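PDB 4HR6: lectin from Trichosanthes anguina, which binds galactosides through ricin-type beta-trefoil domains and is a nontoxic, three-chain homologue of the type II ribosome-inactivating proteins. Local coordinates for residues Thr9-Asp21 against Ser124-Gln136. Numbering follows the deposited sequence.
Sequences TTRISGRDALCVD and SASQGWRVGNYVQ. With AMG (methyl alpha-D-galactopyranoside), chain D.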
ATOM      1  N   THR C   9     -19.167   6.569  -7.721  1.00 39.85           N
ATOM      2  CA  THR C   9     -19.016   8.002  -7.908  1.00 43.37           C
ATOM      3  C   THR C   9     -17.839   8.486  -7.085  1.00 40.58           C
ATOM      4  O   THR C   9     -17.818   8.304  -5.872  1.00 40.14           O
ATOM      5  CB  THR C   9     -20.314   8.729  -7.502  1.00 43.12           C
ATOM      6  OG1 THR C   9     -21.337   8.343  -8.417  1.00 45.62           O
ATOM      7  CG2 THR C   9     -20.161  10.225  -7.552  1.00 45.03           C
ATOM      8  N   THR C  10     -16.857   9.094  -7.744  1.00 44.94           N
ATOM      9  CA  THR C  10     -15.641   9.573  -7.056  1.00 46.39           C
ATOM     10  C   THR C  10     -15.100  10.882  -7.681  1.00 51.53           C
ATOM     11  O   THR C  10     -15.788  11.515  -8.491  1.00 50.88           O
ATOM     12  CB  THR C  10     -14.572   8.466  -7.086  1.00 43.38           C
ATOM     13  OG1 THR C  10     -13.456   8.823  -6.261  1.00 45.95           O
ATOM     14  CG2 THR C  10     -14.114   8.202  -8.494  1.00 42.89           C
ATOM     15  N   ARG C  11     -13.883  11.286  -7.297  1.00 50.53           N
ATOM     16  CA  ARG C  11     -13.190  12.405  -7.956  1.00 50.66           C
ATOM     17  C   ARG C  11     -11.985  11.912  -8.737  1.00 52.79           C
ATOM     18  O   ARG C  11     -11.497  10.790  -8.537  1.00 49.04           O
ATOM     19  CB  ARG C  11     -12.754  13.471  -6.949  1.00 51.13           C
ATOM     20  CG  ARG C  11     -13.911  14.235  -6.319  1.00 49.68           C
ATOM     21  CD  ARG C  11     -13.734  14.425  -4.826  1.00 50.68           C
ATOM     22  NE  ARG C  11     -13.426  15.792  -4.462  1.00 52.91           N
ATOM     23  CZ  ARG C  11     -13.006  16.187  -3.264  1.00 51.24           C
ATOM     24  NH1 ARG C  11     -12.814  15.316  -2.284  1.00 48.47           N
ATOM     25  NH2 ARG C  11     -12.762  17.477  -3.054  1.00 57.51           N
ATOM     26  N   ILE C  12     -11.539  12.754  -9.664  1.00 50.08           N
ATOM     27  CA  ILE C  12     -10.314  12.514 -10.409  1.00 49.27           C
ATOM     28  C   ILE C  12      -9.434  13.729 -10.176  1.00 51.56           C
ATOM     29  O   ILE C  12      -9.814  14.847 -10.537  1.00 51.59           O
ATOM     30  CB  ILE C  12     -10.577  12.341 -11.908  1.00 48.50           C
ATOM     31  CG1 ILE C  12     -11.702  11.335 -12.134  1.00 48.63           C
ATOM     32  CG2 ILE C  12      -9.310  11.897 -12.632  1.00 49.82           C
ATOM     33  CD1 ILE C  12     -12.000  11.067 -13.589  1.00 45.65           C
ATOM     34  N   SER C  13      -8.282  13.526  -9.534  1.00 48.78           N
ATOM     35  CA  SER C  13      -7.341  14.614  -9.306  1.00 42.08           C
ATOM     36  C   SER C  13      -6.029  14.324 -10.016  1.00 42.91           C
ATOM     37  O   SER C  13      -5.768  13.189 -10.432  1.00 41.56           O
ATOM     38  CB  SER C  13      -7.145  14.871  -7.812  1.00 44.33           C
ATOM     39  OG  SER C  13      -6.480  13.809  -7.161  1.00 44.58           O
ATOM     40  N   GLY C  14      -5.216  15.364 -10.201  1.00 43.21           N
ATOM     41  CA  GLY C  14      -3.926  15.196 -10.879  1.00 45.25           C
ATOM     42  C   GLY C  14      -2.984  16.380 -10.736  1.00 45.58           C
ATOM     43  O   GLY C  14      -2.664  16.809  -9.610  1.00 40.48           O
ATOM     44  N   ARG C  15      -2.543  16.894 -11.890  1.00 47.72           N
ATOM     45  CA  ARG C  15      -1.654  18.054 -11.984  1.00 49.02           C
ATOM     46  C   ARG C  15      -1.765  19.020 -10.822  1.00 47.83           C
ATOM     47  O   ARG C  15      -2.817  19.635 -10.604  1.00 47.96           O
ATOM     48  CB  ARG C  15      -1.954  18.816 -13.273  1.00 57.19           C
ATOM     49  CG  ARG C  15      -0.966  18.580 -14.391  1.00 60.84           C
ATOM     50  CD  ARG C  15       0.196  19.562 -14.349  1.00 64.30           C
ATOM     51  NE  ARG C  15       0.603  19.919 -15.704  1.00 72.43           N
ATOM     52  CZ  ARG C  15       1.591  20.754 -16.014  1.00 71.57           C
ATOM     53  NH1 ARG C  15       1.862  20.990 -17.290  1.00 65.86           N
ATOM     54  NH2 ARG C  15       2.308  21.340 -15.062  1.00 74.64           N
ATOM     55  N   ASP C  16      -0.681  19.144 -10.063  1.00 46.35           N
ATOM     56  CA  ASP C  16      -0.631  20.064  -8.935  1.00 50.00           C
ATOM     57  C   ASP C  16      -1.778  19.891  -7.928  1.00 53.24           C
ATOM     58  O   ASP C  16      -2.069  20.802  -7.152  1.00 56.27           O
ATOM     59  CB  ASP C  16      -0.538  21.521  -9.450  1.00 54.89           C
ATOM     60  CG  ASP C  16       0.906  21.939  -9.759  1.00 53.19           C
ATOM     61  OD1 ASP C  16       1.480  22.693  -8.945  1.00 53.05           O
ATOM     62  OD2 ASP C  16       1.480  21.479 -10.777  1.00 56.27           O
ATOM     63  N   ALA C  17      -2.396  18.706  -7.913  1.00 54.88           N
ATOM     64  CA  ALA C  17      -3.467  18.371  -6.961  1.00 56.91           C
ATOM     65  C   ALA C  17      -4.814  18.959  -7.324  1.00 54.20           C
ATOM     66  O   ALA C  17      -5.693  19.051  -6.480  1.00 54.90           O
ATOM     67  CB  ALA C  17      -3.088  18.792  -5.536  1.00 61.38           C
ATOM     68  N   LEU C  18      -4.982  19.354  -8.577  1.00 55.52           N
ATOM     69  CA  LEU C  18      -6.237  19.947  -9.002  1.00 55.58           C
ATOM     70  C   LEU C  18      -7.171  18.871  -9.520  1.00 52.32           C
ATOM     71  O   LEU C  18      -6.728  17.796  -9.920  1.00 48.66           O
ATOM     72  CB  LEU C  18      -5.991  21.016 -10.067  1.00 57.59           C
ATOM     73  CG  LEU C  18      -5.289  22.264  -9.518  1.00 58.74           C
ATOM     74  CD1 LEU C  18      -4.548  22.996 -10.625  1.00 62.27           C
ATOM     75  CD2 LEU C  18      -6.291  23.183  -8.846  1.00 59.53           C
ATOM     76  N   CYS C  19      -8.462  19.197  -9.526  1.00 51.58           N
ATOM     77  CA  CYS C  19      -9.516  18.259  -9.890  1.00 52.85           C
ATOM     78  C   CYS C  19     -10.092  18.487 -11.290  1.00 57.08           C
ATOM     79  O   CYS C  19     -10.196  19.623 -11.762  1.00 56.86           O
ATOM     80  CB  CYS C  19     -10.629  18.319  -8.847  1.00 54.12           C
ATOM     81  SG  CYS C  19     -10.248  17.331  -7.382  1.00 51.25           S
ATOM     82  N   VAL C  20     -10.450  17.379 -11.939  1.00 55.61           N
ATOM     83  CA  VAL C  20     -11.153  17.385 -13.204  1.00 55.25           C
ATOM     84  C   VAL C  20     -12.586  17.900 -12.963  1.00 59.89           C
ATOM     85  O   VAL C  20     -13.314  17.430 -12.080  1.00 54.79           O
ATOM     86  CB  VAL C  20     -11.131  15.989 -13.844  1.00 54.82           C
ATOM     87  CG1 VAL C  20     -11.961  15.951 -15.114  1.00 54.54           C
ATOM     88  CG2 VAL C  20      -9.692  15.573 -14.135  1.00 53.71           C
ATOM     89  N   ASP C  21     -12.967  18.897 -13.756  1.00 63.37           N
ATOM     90  CA  ASP C  21     -14.111  19.754 -13.453  1.00 62.05           C
ATOM     91  C   ASP C  21     -14.713  20.184 -14.791  1.00 65.22           C
ATOM     92  O   ASP C  21     -14.003  20.712 -15.654  1.00 66.39           O
ATOM     93  CB  ASP C  21     -13.621  20.948 -12.610  1.00 59.18           C
ATOM     94  CG  ASP C  21     -14.681  22.025 -12.401  1.00 60.16           C
ATOM     95  OD1 ASP C  21     -14.833  22.518 -11.256  1.00 53.48           O
ATOM     96  OD2 ASP C  21     -15.340  22.402 -13.389  1.00 64.33           O
ATOM     97  N   SER C 124       4.096  11.620 -18.746  1.00 54.69           N
ATOM     98  CA  SER C 124       4.479  12.830 -18.056  1.00 56.79           C
ATOM     99  C   SER C 124       3.628  13.029 -16.825  1.00 54.24           C
ATOM    100  O   SER C 124       2.531  12.473 -16.727  1.00 53.99           O
ATOM    101  CB  SER C 124       4.298  14.030 -18.998  1.00 59.53           C
ATOM    102  OG  SER C 124       4.914  13.752 -20.245  1.00 64.50           O
ATOM    103  N   ALA C 125       4.131  13.849 -15.904  1.00 51.41           N
ATOM    104  CA  ALA C 125       3.397  14.237 -14.710  1.00 51.84           C
ATOM    105  C   ALA C 125       2.116  14.984 -15.062  1.00 57.43           C
ATOM    106  O   ALA C 125       1.153  14.973 -14.290  1.00 63.58           O
ATOM    107  CB  ALA C 125       4.265  15.087 -13.796  1.00 50.52           C
ATOM    108  N   SER C 126       2.105  15.629 -16.224  1.00 56.51           N
ATOM    109  CA  SER C 126       0.901  16.276 -16.740  1.00 56.05           C
ATOM    110  C   SER C 126      -0.121  15.250 -17.261  1.00 53.86           C
ATOM    111  O   SER C 126      -1.263  15.617 -17.565  1.00 55.66           O
ATOM    112  CB  SER C 126       1.282  17.262 -17.855  1.00 56.71           C
ATOM    113  OG  SER C 126       1.975  16.590 -18.899  1.00 57.82           O
ATOM    114  N   GLN C 127       0.296  13.984 -17.377  1.00 49.29           N
ATOM    115  CA  GLN C 127      -0.583  12.874 -17.771  1.00 49.39           C
ATOM    116  C   GLN C 127      -0.870  11.846 -16.641  1.00 47.77           C
ATOM    117  O   GLN C 127      -1.297  10.716 -16.906  1.00 45.86           O
ATOM    118  CB  GLN C 127       0.026  12.171 -18.988  1.00 52.16           C
ATOM    119  CG  GLN C 127       0.296  13.140 -20.137  1.00 57.12           C
ATOM    120  CD  GLN C 127       0.789  12.456 -21.391  1.00 58.00           C
ATOM    121  OE1 GLN C 127       1.781  11.717 -21.369  1.00 54.40           O
ATOM    122  NE2 GLN C 127       0.102  12.705 -22.508  1.00 63.27           N
ATOM    123  N   GLY C 128      -0.641  12.243 -15.391  1.00 48.21           N
ATOM    124  CA  GLY C 128      -0.821  11.357 -14.239  1.00 46.93           C
ATOM    125  C   GLY C 128      -2.050  11.737 -13.452  1.00 47.70           C
ATOM    126  O   GLY C 128      -2.268  12.912 -13.134  1.00 44.78           O
ATOM    127  N   TRP C 129      -2.872  10.746 -13.131  1.00 47.06           N
ATOM    128  CA  TRP C 129      -4.132  11.023 -12.431  1.00 43.89           C
ATOM    129  C   TRP C 129      -4.387  10.024 -11.305  1.00 39.75           C
ATOM    130  O   TRP C 129      -4.005   8.875 -11.410  1.00 36.63           O
ATOM    131  CB  TRP C 129      -5.296  10.968 -13.424  1.00 45.71           C
ATOM    132  CG  TRP C 129      -5.096  11.811 -14.625  1.00 44.19           C
ATOM    133  CD1 TRP C 129      -4.606  11.414 -15.833  1.00 45.13           C
ATOM    134  CD2 TRP C 129      -5.377  13.199 -14.738  1.00 42.06           C
ATOM    135  NE1 TRP C 129      -4.565  12.475 -16.693  1.00 45.47           N
ATOM    136  CE2 TRP C 129      -5.031  13.587 -16.044  1.00 42.60           C
ATOM    137  CE3 TRP C 129      -5.886  14.160 -13.853  1.00 43.55           C
ATOM    138  CZ2 TRP C 129      -5.176  14.894 -16.497  1.00 46.99           C
ATOM    139  CZ3 TRP C 129      -6.033  15.465 -14.300  1.00 47.06           C
ATOM    140  CH2 TRP C 129      -5.682  15.819 -15.618  1.00 47.04           C
ATOM    141  N   ARG C 130      -5.034  10.504 -10.246  1.00 40.18           N
ATOM    142  CA  ARG C 130      -5.548   9.688  -9.158  1.00 41.29           C
ATOM    143  C   ARG C 130      -7.077   9.655  -9.199  1.00 41.67           C
ATOM    144  O   ARG C 130      -7.748  10.679  -8.950  1.00 38.39           O
ATOM    145  CB  ARG C 130      -5.127  10.251  -7.803  1.00 40.66           C
ATOM    146  CG  ARG C 130      -5.602   9.399  -6.632  1.00 40.07           C
ATOM    147  CD  ARG C 130      -5.551  10.185  -5.332  1.00 40.49           C
ATOM    148  NE  ARG C 130      -4.178  10.469  -4.919  1.00 38.85           N
ATOM    149  CZ  ARG C 130      -3.843  11.277  -3.920  1.00 39.26           C
ATOM    150  NH1 ARG C 130      -4.776  11.907  -3.216  1.00 40.24           N
ATOM    151  NH2 ARG C 130      -2.555  11.477  -3.637  1.00 43.40           N
ATOM    152  N   VAL C 131      -7.613   8.475  -9.483  1.00 38.40           N
ATOM    153  CA  VAL C 131      -9.051   8.240  -9.378  1.00 39.49           C
ATOM    154  C   VAL C 131      -9.345   7.825  -7.951  1.00 37.83           C
ATOM    155  O   VAL C 131      -8.881   6.793  -7.490  1.00 38.37           O
ATOM    156  CB  VAL C 131      -9.496   7.132 -10.331  1.00 40.82           C
ATOM    157  CG1 VAL C 131     -10.984   6.867 -10.170  1.00 41.42           C
ATOM    158  CG2 VAL C 131      -9.147   7.513 -11.754  1.00 41.39           C
ATOM    159  N   GLY C 132     -10.092   8.648  -7.244  1.00 38.06           N
ATOM    160  CA  GLY C 132     -10.319   8.430  -5.841  1.00 39.20           C
ATOM    161  C   GLY C 132     -10.812   9.693  -5.193  1.00 41.47           C
ATOM    162  O   GLY C 132     -10.597  10.793  -5.707  1.00 45.08           O
ATOM    163  N   ASN C 133     -11.465   9.537  -4.053  1.00 42.97           N
ATOM    164  CA  ASN C 133     -12.192  10.630  -3.440  1.00 45.59           C
ATOM    165  C   ASN C 133     -11.336  11.432  -2.480  1.00 45.31           C
ATOM    166  O   ASN C 133     -11.691  12.556  -2.118  1.00 42.25           O
ATOM    167  CB  ASN C 133     -13.424  10.102  -2.720  1.00 48.65           C
ATOM    168  CG  ASN C 133     -14.389  11.211  -2.341  1.00 56.39           C
ATOM    169  OD1 ASN C 133     -14.727  12.061  -3.168  1.00 57.04           O
ATOM    170  ND2 ASN C 133     -14.822  11.221  -1.084  1.00 59.01           N
ATOM    171  N   TYR C 134     -10.209  10.864  -2.058  1.00 43.62           N
ATOM    172  CA  TYR C 134      -9.261  11.612  -1.237  1.00 44.42           C
ATOM    173  C   TYR C 134      -8.255  12.265  -2.179  1.00 43.55           C
ATOM    174  O   TYR C 134      -7.444  11.569  -2.790  1.00 42.73           O
ATOM    175  CB  TYR C 134      -8.573  10.679  -0.244  1.00 41.68           C
ATOM    176  CG  TYR C 134      -7.726  11.363   0.783  1.00 39.00           C
ATOM    177  CD1 TYR C 134      -8.283  11.851   1.951  1.00 40.53           C
ATOM    178  CD2 TYR C 134      -6.357  11.512   0.589  1.00 39.07           C
ATOM    179  CE1 TYR C 134      -7.500  12.473   2.904  1.00 41.38           C
ATOM    180  CE2 TYR C 134      -5.571  12.139   1.528  1.00 38.40           C
ATOM    181  CZ  TYR C 134      -6.141  12.610   2.676  1.00 39.47           C
ATOM    182  OH  TYR C 134      -5.350  13.220   3.606  1.00 44.06           O
ATOM    183  N   VAL C 135      -8.325  13.593  -2.298  1.00 42.96           N
ATOM    184  CA  VAL C 135      -7.562  14.327  -3.325  1.00 43.17           C
ATOM    185  C   VAL C 135      -6.253  14.916  -2.799  1.00 43.87           C
ATOM    186  O   VAL C 135      -5.365  15.246  -3.571  1.00 44.73           O
ATOM    187  CB  VAL C 135      -8.402  15.454  -3.990  1.00 43.98           C
ATOM    188  CG1 VAL C 135      -9.520  14.866  -4.847  1.00 44.90           C
ATOM    189  CG2 VAL C 135      -8.977  16.410  -2.953  1.00 45.56           C
ATOM    190  N   GLN C 136      -6.138  15.042  -1.484  1.00 47.43           N
ATOM    191  CA  GLN C 136      -4.963  15.620  -0.890  1.00 47.33           C
ATOM    192  C   GLN C 136      -3.692  14.805  -1.162  1.00 47.20           C
ATOM    193  O   GLN C 136      -3.746  13.597  -1.479  1.00 40.81           O
ATOM    194  CB  GLN C 136      -5.160  15.810   0.615  1.00 53.03           C
ATOM    195  CG  GLN C 136      -6.224  16.843   0.961  1.00 57.45           C
ATOM    196  CD  GLN C 136      -6.427  17.000   2.455  1.00 64.91           C
ATOM    197  OE1 GLN C 136      -5.473  16.950   3.230  1.00 71.07           O
ATOM    198  NE2 GLN C 136      -7.679  17.197   2.871  1.00 70.98           N
TER
HETATM  199  C1  AMG D 301     -17.753  27.748 -11.070  1.00 84.32           C
HETATM  200  C2  AMG D 301     -17.845  26.292 -10.610  1.00 83.19           C
HETATM  201  C3  AMG D 301     -16.481  25.597 -10.641  1.00 81.88           C
HETATM  202  C4  AMG D 301     -15.741  25.821 -11.963  1.00 81.10           C
HETATM  203  C5  AMG D 301     -15.800  27.286 -12.426  1.00 83.36           C
HETATM  204  C6  AMG D 301     -15.269  27.445 -13.851  1.00 83.34           C
HETATM  205  C7  AMG D 301     -17.713  29.656  -9.610  1.00 85.73           C
HETATM  206  O1  AMG D 301     -17.005  28.522 -10.119  1.00 85.55           O
HETATM  207  O2  AMG D 301     -18.371  26.252  -9.278  1.00 80.39           O
HETATM  208  O3  AMG D 301     -16.645  24.188 -10.421  1.00 84.28           O
HETATM  209  O4  AMG D 301     -16.281  24.953 -12.967  1.00 74.09           O
HETATM  210  O5  AMG D 301     -17.140  27.799 -12.369  1.00 84.21           O
HETATM  211  O6  AMG D 301     -14.545  28.674 -13.975  1.00 84.27           O
HETATM  212  O   HOH W   1      -8.267  11.861  -6.730  1.00 39.62           O
HETATM  213  O   HOH W   2      -2.360  15.290 -14.672  1.00 55.83           O
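Ser-13 and Arg-130 form an antiparallel hydrogen-bonded pair, Ser-13 N reaching Arg-130 O at 3.0 Å and Arg-130 N reaching Ser-13 O at 2.8 Å. Beyond the non-hydrogen-bonded pair Ile-12/Val-131, Gly-132 N continues the pairing with a nearly straight bond to Arg-11 O. Packing is tight around Trp-129. Its CE3 lies 3.7 Å from the CA of Gly-14, which has no side chain to hold the ring off, and Val-20 CG2 meets the neighbouring CZ3 at 3.7 Å. The indole is held by NE1 bonding to Leu-105 O, while a water above one face, toward its rim, joins Arg-15 N to Gly-128 O. On the Ser-13 face, OG stands between the backbone N and carbonyl carbon (chi1 68°), from where it donates to a second water that in turn bonds to Arg-130 O and Gly-132 O; Ser-177 is its other partner.

The Arg-11/Val-135 side is partly exposed. Val-135 CG1 still packs against the buried Cys-19 SG, bonded to Cys-38, but its CG2 stands 3.9 Å from Arg-11 NH2, off-centre over one face of the guanidinium. Bends at chi2 and chi3 swing that group round so that NH1 meets Asn-133 O at 3.0 Å, a bent bond (131°) tilted from the guanidinium plane.

Strand 130-131 thus returns to pair with strand 7-13, closing the N-terminal ricin-type beta-trefoil, where strand 19-22 carries Asp-21, whose OD1 and OD2 accept hydrogen bonds from the galactoside O3 and O4.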